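Local coordinates for Blr6230 protein (PDB 5WCM) that probably hydrolyses beta-lactam antibiotics as a zinc-dependent class B3 metallo-beta-lactamase, here with a sulfonamide inhibitor bound at its metal centre, at residues N68-L73 and G145-C150. Sequence-based numbering, arbitrary orientation.
With ZN (zinc ion), chain C; 4NZ (4-nitrobenzenesulfonamide), chain I.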
loop_
_atom_site.group_PDB
_atom_site.type_symbol
_atom_site.label_atom_id
_atom_site.label_comp_id
_atom_site.label_asym_id
_atom_site.label_seq_id
_atom_site.Cartn_x
_atom_site.Cartn_y
_atom_site.Cartn_z
ATOM N N ASN A 68 1.056 -5.073 -4.989
ATOM C CA ASN A 68 1.895 -4.083 -4.293
ATOM C C ASN A 68 1.271 -2.711 -4.464
ATOM O O ASN A 68 0.820 -2.352 -5.570
ATOM C CB ASN A 68 3.311 -4.093 -4.911
ATOM C CG ASN A 68 4.382 -3.265 -4.156
ATOM O OD1 ASN A 68 5.313 -2.775 -4.809
ATOM N ND2 ASN A 68 4.332 -3.173 -2.829
ATOM N N THR A 69 1.311 -1.919 -3.394
ATOM C CA THR A 69 1.021 -0.482 -3.463
ATOM C C THR A 69 2.233 0.272 -3.992
ATOM O O THR A 69 2.134 1.034 -4.938
ATOM C CB THR A 69 0.619 0.096 -2.090
ATOM O OG1 THR A 69 1.572 -0.299 -1.102
ATOM C CG2 THR A 69 -0.783 -0.327 -1.699
ATOM N N HIS A 70 3.382 0.074 -3.367
ATOM C CA HIS A 70 4.614 0.712 -3.859
ATOM C C HIS A 70 5.848 -0.010 -3.389
ATOM O O HIS A 70 5.851 -0.675 -2.351
ATOM C CB HIS A 70 4.688 2.198 -3.479
ATOM C CG HIS A 70 5.031 2.466 -2.038
ATOM N ND1 HIS A 70 4.078 2.673 -1.062
ATOM C CD2 HIS A 70 6.232 2.610 -1.422
ATOM C CE1 HIS A 70 4.684 2.932 0.088
ATOM N NE2 HIS A 70 5.997 2.901 -0.100
ATOM N N ALA A 71 6.918 0.161 -4.149
ATOM C CA ALA A 71 8.070 -0.731 -4.048
ATOM C C ALA A 71 9.169 -0.182 -3.138
ATOM O O ALA A 71 10.267 0.115 -3.609
ATOM C CB ALA A 71 8.601 -1.004 -5.442
ATOM N N HIS A 72 8.853 -0.064 -1.854
ATOM C CA HIS A 72 9.838 0.178 -0.789
ATOM C C HIS A 72 9.926 -1.034 0.097
ATOM O O HIS A 72 8.932 -1.754 0.233
ATOM C CB HIS A 72 9.505 1.419 0.041
ATOM C CG HIS A 72 9.637 2.714 -0.703
ATOM N ND1 HIS A 72 8.963 3.861 -0.320
ATOM C CD2 HIS A 72 10.347 3.040 -1.810
ATOM C CE1 HIS A 72 9.272 4.833 -1.159
ATOM N NE2 HIS A 72 10.099 4.362 -2.074
ATOM N N LEU A 73 11.104 -1.251 0.690
ATOM C CA LEU A 73 11.408 -2.470 1.443
ATOM C C LEU A 73 10.436 -2.801 2.570
ATOM O O LEU A 73 10.273 -3.960 2.913
ATOM C CB LEU A 73 12.842 -2.473 1.983
ATOM C CG LEU A 73 13.121 -1.757 3.290
ATOM C CD1 LEU A 73 14.456 -2.196 3.891
ATOM C CD2 LEU A 73 13.102 -0.255 3.083
ATOM N N GLY A 145 4.477 9.341 -7.272
ATOM C CA GLY A 145 5.077 10.391 -6.457
ATOM C C GLY A 145 5.916 9.743 -5.391
ATOM O O GLY A 145 7.146 9.819 -5.392
ATOM N N HIS A 146 5.236 9.077 -4.461
ATOM C CA HIS A 146 5.948 8.396 -3.383
ATOM C C HIS A 146 6.888 7.324 -3.946
ATOM O O HIS A 146 7.978 7.122 -3.406
ATOM C CB HIS A 146 4.955 7.852 -2.369
ATOM C CG HIS A 146 5.600 7.195 -1.198
ATOM N ND1 HIS A 146 6.014 7.886 -0.083
ATOM C CD2 HIS A 146 5.941 5.903 -0.991
ATOM C CE1 HIS A 146 6.579 7.043 0.762
ATOM N NE2 HIS A 146 6.535 5.825 0.244
ATOM N N SER A 147 6.454 6.678 -5.022
ATOM C CA SER A 147 7.334 5.869 -5.862
ATOM C C SER A 147 6.887 6.131 -7.309
ATOM O O SER A 147 5.764 6.581 -7.528
ATOM C CB SER A 147 7.280 4.378 -5.500
ATOM O OG SER A 147 6.063 3.824 -5.944
ATOM N N PRO A 148 7.732 5.809 -8.306
ATOM C CA PRO A 148 7.332 6.151 -9.681
ATOM C C PRO A 148 6.152 5.329 -10.193
ATOM O O PRO A 148 5.433 5.794 -11.071
ATOM C CB PRO A 148 8.598 5.888 -10.503
ATOM C CG PRO A 148 9.446 5.022 -9.661
ATOM C CD PRO A 148 9.124 5.347 -8.237
ATOM N N GLY A 149 5.969 4.134 -9.634
ATOM C CA GLY A 149 4.871 3.234 -10.007
ATOM C C GLY A 149 3.824 2.979 -8.939
ATOM O O GLY A 149 3.108 1.994 -9.010
ATOM N N CYS A 150 3.745 3.884 -7.981
ATOM C CA CYS A 150 2.846 3.777 -6.824
ATOM C C CYS A 150 1.406 3.600 -7.328
ATOM O O CYS A 150 0.921 4.420 -8.111
ATOM C CB CYS A 150 3.001 5.075 -6.024
ATOM S SG CYS A 150 2.582 5.101 -4.270
HETATM ZN ZN ZN C . 7.334 4.063 0.948
HETATM S S 4NZ I . 8.069 5.070 3.641
HETATM C C1 4NZ I . 12.079 3.768 5.170
HETATM N N1 4NZ I . 7.305 3.948 2.919
HETATM O O1 4NZ I . 7.302 5.451 4.780
HETATM C C2 4NZ I . 11.384 2.906 4.343
HETATM O O2 4NZ I . 8.336 6.085 2.676
HETATM C C3 4NZ I . 10.146 3.298 3.862
HETATM C C4 4NZ I . 9.632 4.526 4.236
HETATM C C5 4NZ I . 10.350 5.387 5.049
HETATM C C6 4NZ I . 11.593 5.012 5.509
HETATM N N7 4NZ I . 13.314 3.299 5.808
HETATM O O12 4NZ I . 13.656 2.145 5.630
HETATM O O13 4NZ I . 13.953 4.094 6.483
HETATM O O HOH W 1 10.560 6.381 -3.971
HETATM O O HOH W 2 7.765 3.247 2.672
#
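His146 turns the edge of its imidazole to one face of His70, with His146 CD2 lying 3.3 Å from His70 CD2, near the rim of that face. The rings form an edge-to-face pair, their planes at 76° and their centroids 4.2 Å apart. In His146, CG anti to the backbone N (chi1 -177°) carries the ring across to the 68-73 loop. There His70 NE2 and His146 NE2 come within 3.0 Å of each other because both bind the same zinc ion, each at 2.1 Å. His72 is the third protein ligand, through ND1, 2.1 Å from zinc, its ring standing obliquely to that of His146. The sulfonamide N1 of 4-nitrobenzenesulfonamide also binds this zinc, at 2.0 Å; the zinc-bound water modelled almost on top of N1 is best read as an alternative occupant. At the CB end of His70, away from the zinc, Ser147 OG packs 3.3 Å from His70 CB, and Cys150 SG, in a disulfide with Cys170, rests beside the same carbon. The far nitrogens are held too: His70 ND1 is hydrogen-bonded to Cys170 O and His146 ND1 to Thr173 O, and a water joins His72 NE2 to the carbonyl of His146. Asp96 hydrogen-bonds both Ser147 OG and Ala71 N through OD2, linking both loops. This is the three-histidine zinc site of the metallo-beta-lactamase fold, built from loops following strands 63-67 and 136-142; Asp74, His75 and His211 hold the second zinc. One nitrogen of each ring on zinc and the other hydrogen-bonded fix ring rotation, leaving zinc's remaining coordination for the sulfonamide nitrogen, probably anionic, or for water or hydroxide.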